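PDB 3TFX: orotidine 5'-phosphate decarboxylase from Lactobacillus acidophilus, which probably catalyses the decarboxylation of orotidine 5'-monophosphate to uridine 5'-monophosphate, the last step of de novo UMP biosynthesis, as a homodimeric TIM barrel. Local coordinates for residues D62-D67 against F86-A91; G75-A80 against L105-P110; V115-A120 against G157-I162. All coordinates share one frame; numbering follows the deposited sequence.

Contact 1: residues D62-D67 against F86-A91; sequences DLKMHD and FTTVHA
Asp-62 OD1 is gripped from opposite faces of its carboxylate: Thr-88 OG1 donates to it at 2.6 Å on the anti side, and Lys-64 NZ reaches it at 2.9 Å on the syn side in a salt bridge. The setting is the C-terminal end of two adjacent parallel strands of the TIM barrel, linked by helix 69-80 as a beta-alpha-beta unit. Lys-64 is the predicted proton donor, and Asp-62 to Asp-67 belong to the predicted substrate site. Lys-35 binds Asp-62 OD2, and Asp-67 of the second subunit pairs with Lys-64 NZ. With an alanine at Asp-62, Thr-88 OG1 would probably lose its acceptor, and Lys-64 and Lys-35 would each be left without this salt-bridge partner. Thr-88 OG1 stands between its backbone N and carbonyl carbon (chi1 42°), where it also accepts from Lys-64 N at 3.0 Å. Backbone bonds follow, Met-65 N to Thr-88 O and then His-90 N to Met-65 O, the latter nearly straight at 165°. A water joins Leu-63 N to Thr-87 OG1 and Thr-88 O. On the side facing the helices, the selenomethionine methyl Met-65 CE packs 3.9 Å from Val-89 CG1. At the dimer interface, His-66 ND1 meets its counterpart in the second subunit, while His-90 CB sits over one face of the His-66 ring, 3.9 Å from its centroid.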
loop_
_atom_site.group_PDB
_atom_site.type_symbol
_atom_site.label_atom_id
_atom_site.label_comp_id
_atom_site.label_asym_id
_atom_site.label_seq_id
_atom_site.Cartn_x
_atom_site.Cartn_y
_atom_site.Cartn_z
ATOM N N ASP A 62 -0.781 -7.547 5.516
ATOM C CA ASP A 62 -1.821 -6.603 5.153
ATOM C C ASP A 62 -1.236 -5.238 4.769
ATOM O O ASP A 62 -1.227 -4.295 5.577
ATOM C CB ASP A 62 -2.792 -6.484 6.331
ATOM C CG ASP A 62 -3.983 -5.571 6.050
ATOM O OD1 ASP A 62 -4.160 -5.086 4.903
ATOM O OD2 ASP A 62 -4.746 -5.341 7.006
ATOM N N LEU A 63 -0.776 -5.144 3.522
ATOM C CA LEU A 63 -0.104 -3.951 3.001
ATOM C C LEU A 63 -0.941 -3.150 1.994
ATOM O O LEU A 63 -0.490 -2.095 1.534
ATOM C CB LEU A 63 1.218 -4.365 2.354
ATOM C CG LEU A 63 2.550 -4.350 3.109
ATOM C CD1 LEU A 63 2.449 -4.330 4.645
ATOM C CD2 LEU A 63 3.481 -5.472 2.597
ATOM N N LYS A 64 -2.127 -3.661 1.643
ATOM C CA LYS A 64 -3.116 -2.957 0.791
ATOM C C LYS A 64 -2.510 -2.339 -0.484
ATOM O O LYS A 64 -2.622 -1.130 -0.726
ATOM C CB LYS A 64 -3.903 -1.900 1.588
ATOM C CG LYS A 64 -4.550 -2.429 2.876
ATOM C CD LYS A 64 -5.552 -1.441 3.465
ATOM C CE LYS A 64 -6.242 -2.026 4.723
ATOM N NZ LYS A 64 -5.257 -2.501 5.771
HETATM N N MSE A 65 -1.856 -3.164 -1.292
HETATM C CA MSE A 65 -1.131 -2.626 -2.448
HETATM C C MSE A 65 -2.078 -1.852 -3.345
HETATM O O MSE A 65 -3.206 -2.306 -3.612
HETATM C CB MSE A 65 -0.413 -3.728 -3.208
HETATM C CG MSE A 65 0.805 -4.265 -2.476
HETATM SE SE MSE A 65 1.544 -5.831 -3.381
HETATM C CE MSE A 65 0.064 -7.076 -3.014
ATOM N N HIS A 66 -1.642 -0.662 -3.753
ATOM C CA HIS A 66 -2.435 0.198 -4.636
ATOM C C HIS A 66 -1.516 1.020 -5.575
ATOM O O HIS A 66 -1.041 2.124 -5.230
ATOM C CB HIS A 66 -3.345 1.094 -3.797
ATOM C CG HIS A 66 -4.356 1.859 -4.589
ATOM N ND1 HIS A 66 -5.163 2.818 -4.022
ATOM C CD2 HIS A 66 -4.672 1.835 -5.905
ATOM C CE1 HIS A 66 -5.959 3.327 -4.944
ATOM N NE2 HIS A 66 -5.679 2.747 -6.097
ATOM N N ASP A 67 -1.284 0.463 -6.760
ATOM C CA ASP A 67 -0.347 1.005 -7.736
ATOM C C ASP A 67 -0.780 0.458 -9.110
ATOM O O ASP A 67 -1.802 -0.226 -9.202
ATOM C CB ASP A 67 1.088 0.589 -7.362
ATOM C CG ASP A 67 2.151 1.558 -7.891
ATOM O OD1 ASP A 67 2.022 2.016 -9.035
ATOM O OD2 ASP A 67 3.126 1.852 -7.171
ATOM N N PHE A 86 -2.493 -14.775 3.515
ATOM C CA PHE A 86 -3.442 -13.778 3.006
ATOM C C PHE A 86 -2.679 -12.491 2.780
ATOM O O PHE A 86 -1.776 -12.160 3.553
ATOM C CB PHE A 86 -4.552 -13.422 4.028
ATOM C CG PHE A 86 -5.559 -14.524 4.320
ATOM C CD1 PHE A 86 -5.575 -15.728 3.619
ATOM C CD2 PHE A 86 -6.540 -14.309 5.283
ATOM C CE1 PHE A 86 -6.532 -16.722 3.921
ATOM C CE2 PHE A 86 -7.484 -15.275 5.578
ATOM C CZ PHE A 86 -7.478 -16.487 4.902
ATOM N N THR A 87 -3.078 -11.741 1.756
ATOM C CA THR A 87 -2.566 -10.402 1.525
ATOM C C THR A 87 -3.650 -9.523 0.875
ATOM O O THR A 87 -4.571 -10.044 0.247
ATOM C CB THR A 87 -1.263 -10.463 0.688
ATOM O OG1 THR A 87 -0.403 -9.391 1.072
ATOM C CG2 THR A 87 -1.529 -10.391 -0.778
ATOM N N THR A 88 -3.536 -8.206 1.026
ATOM C CA THR A 88 -4.538 -7.254 0.523
ATOM C C THR A 88 -4.100 -6.348 -0.640
ATOM O O THR A 88 -2.920 -6.009 -0.783
ATOM C CB THR A 88 -5.035 -6.323 1.663
ATOM O OG1 THR A 88 -3.915 -5.915 2.455
ATOM C CG2 THR A 88 -6.044 -7.024 2.530
ATOM N N VAL A 89 -5.085 -5.970 -1.458
ATOM C CA VAL A 89 -4.979 -4.902 -2.471
ATOM C C VAL A 89 -6.219 -4.010 -2.410
ATOM O O VAL A 89 -7.280 -4.436 -1.930
ATOM C CB VAL A 89 -4.836 -5.444 -3.943
ATOM C CG1 VAL A 89 -3.523 -6.191 -4.146
ATOM C CG2 VAL A 89 -6.026 -6.327 -4.338
ATOM N N HIS A 90 -6.088 -2.784 -2.912
ATOM C CA HIS A 90 -7.231 -1.888 -3.094
ATOM C C HIS A 90 -8.020 -2.187 -4.366
ATOM O O HIS A 90 -7.456 -2.159 -5.472
ATOM C CB HIS A 90 -6.764 -0.426 -3.086
ATOM C CG HIS A 90 -6.679 0.157 -1.710
ATOM N ND1 HIS A 90 -7.779 0.659 -1.049
ATOM C CD2 HIS A 90 -5.638 0.279 -0.856
ATOM C CE1 HIS A 90 -7.415 1.080 0.150
ATOM N NE2 HIS A 90 -6.120 0.861 0.289
ATOM N N ALA A 91 -9.314 -2.491 -4.210
ATOM C CA ALA A 91 -10.226 -2.632 -5.351
ATOM C C ALA A 91 -10.334 -1.314 -6.127
ATOM O O ALA A 91 -10.524 -1.322 -7.336
ATOM C CB ALA A 91 -11.623 -3.078 -4.899
HETATM O O HOH W 1 -0.717 -6.535 0.854
#

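Contact 2: residues G75-A80 against L105-P110; sequences GAKALA and LIAGTP
Ala-76 opens the contact by presenting its methyl to Leu-105: CB lies 3.5 Å from Leu-105 CD1, and the same branch also rests against the Ala-76 carbonyl oxygen. This is where two neighbouring helices of the outer layer of the TIM barrel, 69-80 and 95-108, meet near their C-terminal ends. The inner side of this pair leans on the strands, with Ala-76 touching Met-65 and Leu-105 touching Thr-87.

One residue on, Lys-77 contributes its backbone and the root of its side chain. Its CG, anti to the backbone N (chi1 -166°), is laid against the backbone of Gly-108, 3.6 Å from Gly-108 CA, with Ala-107 CB close by. Beyond CG the chain runs on extended, and it is CG that makes the side-chain contact. The carbonyl oxygen Lys-77 O receives a CA-H...O contact from Gly-108 CA, also at 3.6 Å. This closeness depends on the missing side chain, because a beta carbon on Gly-108 would collide with Lys-77 O.

Ala-80 ends the walk and is the most enclosed by the other segment. Its CB fits into the end of helix 95-108, 3.3 Å from Leu-105 O and 3.5 Å from Gly-108 C. Thr-109 OG1 turns back to donate to that Leu-105 oxygen at 2.6 Å, from above the carbonyl plane, and passes 3.8 Å from Ala-80 CB. Pro-110 CD touches Ala-80 O.

The two segments are joined by no conventional hydrogen bond or salt bridge. Small residues, two alanines and a glycine, let the backbones come close, so the contact rests on shape and van der Waals packing, and the Thr-109 hydroxyl bond stays within its own segment, at the end of helix 95-108.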
loop_
_atom_site.group_PDB
_atom_site.type_symbol
_atom_site.label_atom_id
_atom_site.label_comp_id
_atom_site.label_asym_id
_atom_site.label_seq_id
_atom_site.Cartn_x
_atom_site.Cartn_y
_atom_site.Cartn_z
ATOM N N GLY A 75 5.178 -6.469 -6.870
ATOM C CA GLY A 75 5.010 -6.382 -5.412
ATOM C C GLY A 75 4.415 -7.667 -4.857
ATOM O O GLY A 75 4.931 -8.246 -3.891
ATOM N N ALA A 76 3.339 -8.127 -5.487
ATOM C CA ALA A 76 2.633 -9.334 -5.042
ATOM C C ALA A 76 3.525 -10.568 -5.164
ATOM O O ALA A 76 3.555 -11.409 -4.257
ATOM C CB ALA A 76 1.341 -9.522 -5.824
ATOM N N LYS A 77 4.268 -10.652 -6.268
ATOM C CA LYS A 77 5.234 -11.733 -6.478
ATOM C C LYS A 77 6.286 -11.779 -5.374
ATOM O O LYS A 77 6.604 -12.845 -4.839
ATOM C CB LYS A 77 5.918 -11.564 -7.824
ATOM C CG LYS A 77 6.688 -12.772 -8.295
ATOM C CD LYS A 77 7.489 -12.389 -9.530
ATOM C CE LYS A 77 8.523 -13.431 -9.860
ATOM N NZ LYS A 77 9.387 -12.937 -10.982
ATOM N N ALA A 78 6.823 -10.604 -5.049
ATOM C CA ALA A 78 7.772 -10.461 -3.956
ATOM C C ALA A 78 7.185 -10.976 -2.634
ATOM O O ALA A 78 7.871 -11.659 -1.878
ATOM C CB ALA A 78 8.196 -9.000 -3.820
ATOM N N LEU A 79 5.923 -10.655 -2.363
ATOM C CA LEU A 79 5.274 -11.109 -1.117
ATOM C C LEU A 79 5.016 -12.618 -1.050
ATOM O O LEU A 79 5.120 -13.199 0.031
ATOM C CB LEU A 79 3.986 -10.328 -0.810
ATOM C CG LEU A 79 4.136 -8.805 -0.702
ATOM C CD1 LEU A 79 2.842 -8.131 -0.261
ATOM C CD2 LEU A 79 5.292 -8.431 0.235
ATOM N N ALA A 80 4.693 -13.243 -2.184
ATOM C CA ALA A 80 4.446 -14.692 -2.211
ATOM C C ALA A 80 5.716 -15.507 -1.926
ATOM O O ALA A 80 5.638 -16.638 -1.446
ATOM C CB ALA A 80 3.778 -15.124 -3.526
ATOM N N LEU A 105 1.073 -13.160 -7.384
ATOM C CA LEU A 105 1.008 -14.140 -6.287
ATOM C C LEU A 105 1.348 -15.556 -6.779
ATOM O O LEU A 105 2.172 -16.252 -6.187
ATOM C CB LEU A 105 -0.388 -14.109 -5.626
ATOM C CG LEU A 105 -0.691 -13.342 -4.315
ATOM C CD1 LEU A 105 0.322 -12.279 -3.917
ATOM C CD2 LEU A 105 -2.129 -12.786 -4.246
ATOM N N ILE A 106 0.719 -15.963 -7.878
ATOM C CA ILE A 106 0.981 -17.269 -8.516
ATOM C C ILE A 106 2.458 -17.447 -8.918
ATOM O O ILE A 106 3.071 -18.478 -8.625
ATOM C CB ILE A 106 0.029 -17.502 -9.730
ATOM C CG1 ILE A 106 -1.434 -17.566 -9.243
ATOM C CG2 ILE A 106 0.416 -18.769 -10.507
ATOM C CD1 ILE A 106 -2.484 -17.703 -10.338
ATOM N N ALA A 107 3.030 -16.427 -9.550
ATOM C CA ALA A 107 4.426 -16.457 -10.011
ATOM C C ALA A 107 5.434 -16.534 -8.866
ATOM O O ALA A 107 6.495 -17.143 -9.006
ATOM C CB ALA A 107 4.712 -15.234 -10.888
ATOM N N GLY A 108 5.106 -15.930 -7.731
ATOM C CA GLY A 108 6.028 -15.876 -6.605
ATOM C C GLY A 108 5.921 -17.014 -5.607
ATOM O O GLY A 108 6.754 -17.133 -4.716
ATOM N N THR A 109 4.899 -17.855 -5.747
ATOM C CA THR A 109 4.719 -18.978 -4.824
ATOM C C THR A 109 5.706 -20.112 -5.120
ATOM O O THR A 109 5.741 -20.614 -6.249
ATOM C CB THR A 109 3.279 -19.533 -4.892
ATOM O OG1 THR A 109 2.354 -18.454 -4.763
ATOM C CG2 THR A 109 3.022 -20.543 -3.760
ATOM N N PRO A 110 6.500 -20.525 -4.108
ATOM C CA PRO A 110 7.387 -21.685 -4.251
ATOM C C PRO A 110 6.585 -22.942 -4.557
ATOM O O PRO A 110 5.469 -23.098 -4.051
ATOM C CB PRO A 110 8.048 -21.795 -2.876
ATOM C CG PRO A 110 7.967 -20.434 -2.314
ATOM C CD PRO A 110 6.640 -19.910 -2.778
#

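Contact 3: residues V115-A120 against G157-I162; sequences VPKLLA and GADGVI
The carboxylate of Asp-159 is the flat group here, and Lys-117 covers one face of it: Lys-117 CD stands over the plane, 4.0 Å from Asp-159 CG, the two side chains crossing at about a right angle. At the edge, Leu-118 N donates to the anti lone pair of Asp-159 OD2 at 2.8 Å, almost straight at 171°. This joins neighbouring parallel strands of the TIM barrel, 117-121 and 160-162, at the point where the second one begins. Asp-159 OD2 also forms a salt bridge with Lys-102 of helix 95-108; one oxygen thus links the start of strand 117-121 to that helix. Because its CG lies beside the backbone N and anti to the carbonyl carbon (chi1 -58°), the carboxylate reaches back to Leu-118 while the Asp-159 amide takes the oxygen of that same residue. Leu-118 O in fact receives two successive amides, Asp-159 N at 2.7 Å in the carbonyl plane and, weakly, Gly-160 N. Regular parallel pairing then sets in, with Ala-120 N on Gly-160 O at 2.9 Å and Ile-162 N on Ala-120 O. Ala-120 CB and Val-161 CG1 pack on one side of the sheet. The other side carries Leu-119, whose CD2 lies 3.7 Å from Gly-160 CA in a spot where a beta carbon on that glycine would clash. Farther along this side, Leu-119 CD1 meets Ile-162 CD1, methyl to methyl, at 3.8 Å.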
loop_
_atom_site.group_PDB
_atom_site.type_symbol
_atom_site.label_atom_id
_atom_site.label_comp_id
_atom_site.label_asym_id
_atom_site.label_seq_id
_atom_site.Cartn_x
_atom_site.Cartn_y
_atom_site.Cartn_z
ATOM N N VAL A 115 -0.679 -21.041 -2.923
ATOM C CA VAL A 115 -0.732 -19.646 -3.388
ATOM C C VAL A 115 -1.496 -18.798 -2.357
ATOM O O VAL A 115 -2.619 -19.141 -1.977
ATOM C CB VAL A 115 -1.428 -19.498 -4.771
ATOM C CG1 VAL A 115 -1.420 -18.024 -5.235
ATOM C CG2 VAL A 115 -0.789 -20.398 -5.843
ATOM N N PRO A 116 -0.888 -17.692 -1.904
ATOM C CA PRO A 116 -1.560 -16.809 -0.963
ATOM C C PRO A 116 -2.943 -16.385 -1.475
ATOM O O PRO A 116 -3.152 -16.264 -2.684
ATOM C CB PRO A 116 -0.631 -15.593 -0.908
ATOM C CG PRO A 116 0.703 -16.101 -1.250
ATOM C CD PRO A 116 0.503 -17.277 -2.164
ATOM N N LYS A 117 -3.879 -16.182 -0.560
ATOM C CA LYS A 117 -5.217 -15.716 -0.931
ATOM C C LYS A 117 -5.171 -14.200 -1.105
ATOM O O LYS A 117 -4.591 -13.507 -0.282
ATOM C CB LYS A 117 -6.256 -16.125 0.127
ATOM C CG LYS A 117 -6.355 -17.629 0.338
ATOM C CD LYS A 117 -7.326 -18.227 -0.668
ATOM C CE LYS A 117 -6.802 -19.481 -1.338
ATOM N NZ LYS A 117 -6.935 -20.700 -0.508
ATOM N N LEU A 118 -5.756 -13.700 -2.190
ATOM C CA LEU A 118 -5.772 -12.263 -2.474
ATOM C C LEU A 118 -7.079 -11.671 -1.996
ATOM O O LEU A 118 -8.154 -12.036 -2.472
ATOM C CB LEU A 118 -5.618 -12.006 -3.977
ATOM C CG LEU A 118 -5.675 -10.569 -4.498
ATOM C CD1 LEU A 118 -4.537 -9.729 -3.906
ATOM C CD2 LEU A 118 -5.630 -10.571 -6.050
ATOM N N LEU A 119 -6.991 -10.733 -1.074
ATOM C CA LEU A 119 -8.193 -10.134 -0.528
ATOM C C LEU A 119 -8.287 -8.681 -0.956
ATOM O O LEU A 119 -7.305 -7.942 -0.871
ATOM C CB LEU A 119 -8.182 -10.237 1.007
ATOM C CG LEU A 119 -7.987 -11.631 1.603
ATOM C CD1 LEU A 119 -7.640 -11.532 3.090
ATOM C CD2 LEU A 119 -9.247 -12.465 1.402
ATOM N N ALA A 120 -9.466 -8.269 -1.393
ATOM C CA ALA A 120 -9.678 -6.889 -1.822
ATOM C C ALA A 120 -10.209 -6.047 -0.690
ATOM O O ALA A 120 -11.136 -6.445 0.032
ATOM C CB ALA A 120 -10.628 -6.813 -3.011
ATOM N N GLY A 157 -10.210 -12.064 -10.132
ATOM C CA GLY A 157 -9.211 -12.944 -9.516
ATOM C C GLY A 157 -8.963 -12.825 -8.016
ATOM O O GLY A 157 -8.128 -13.544 -7.471
ATOM N N ALA A 158 -9.664 -11.929 -7.333
ATOM C CA ALA A 158 -9.540 -11.878 -5.866
ATOM C C ALA A 158 -10.184 -13.116 -5.250
ATOM O O ALA A 158 -11.195 -13.601 -5.732
ATOM C CB ALA A 158 -10.164 -10.622 -5.303
ATOM N N ASP A 159 -9.594 -13.626 -4.179
ATOM C CA ASP A 159 -10.156 -14.778 -3.487
ATOM C C ASP A 159 -11.162 -14.398 -2.404
ATOM O O ASP A 159 -11.906 -15.246 -1.907
ATOM C CB ASP A 159 -9.037 -15.610 -2.891
ATOM C CG ASP A 159 -8.067 -16.085 -3.937
ATOM O OD1 ASP A 159 -8.489 -16.848 -4.833
ATOM O OD2 ASP A 159 -6.887 -15.695 -3.864
ATOM N N GLY A 160 -11.178 -13.121 -2.042
ATOM C CA GLY A 160 -12.067 -12.659 -0.987
ATOM C C GLY A 160 -12.033 -11.160 -0.817
ATOM O O GLY A 160 -11.372 -10.461 -1.590
ATOM N N VAL A 161 -12.797 -10.670 0.167
ATOM C CA VAL A 161 -12.803 -9.258 0.531
ATOM C C VAL A 161 -12.682 -9.068 2.054
ATOM O O VAL A 161 -13.040 -9.943 2.835
ATOM C CB VAL A 161 -14.103 -8.550 0.099
ATOM C CG1 VAL A 161 -14.102 -8.283 -1.383
ATOM C CG2 VAL A 161 -15.344 -9.357 0.558
ATOM N N ILE A 162 -12.197 -7.901 2.456
ATOM C CA ILE A 162 -12.307 -7.460 3.831
ATOM C C ILE A 162 -13.621 -6.705 3.927
ATOM O O ILE A 162 -13.826 -5.744 3.196
ATOM C CB ILE A 162 -11.157 -6.490 4.205
ATOM C CG1 ILE A 162 -9.780 -7.050 3.785
ATOM C CG2 ILE A 162 -11.279 -6.034 5.695
ATOM C CD1 ILE A 162 -9.378 -8.387 4.396
#

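In the fold
Contacts 1 and 3 are buried and belong to one closed sheet: strands 86-90 and 117-121 are neighbours in it, probably bonded through Thr-87 O and Leu-119 N. Contact 2 lies farther out and is only partly buried, in the helix layer around the barrel. Helix 69-80 connects the two strands of contact 1, and helix 95-108 follows in the chain; Met-65 SE packs on Ala-76, and Leu-105 CD2 on Leu-118 CB. The chemistry follows position. Both strand pairs combine backbone bonds with an aspartate side chain that bonds across the strands, in contact 1 within the predicted active site at the dimer interface, whereas the helices meet mainly by van der Waals packing of small residues and backbone.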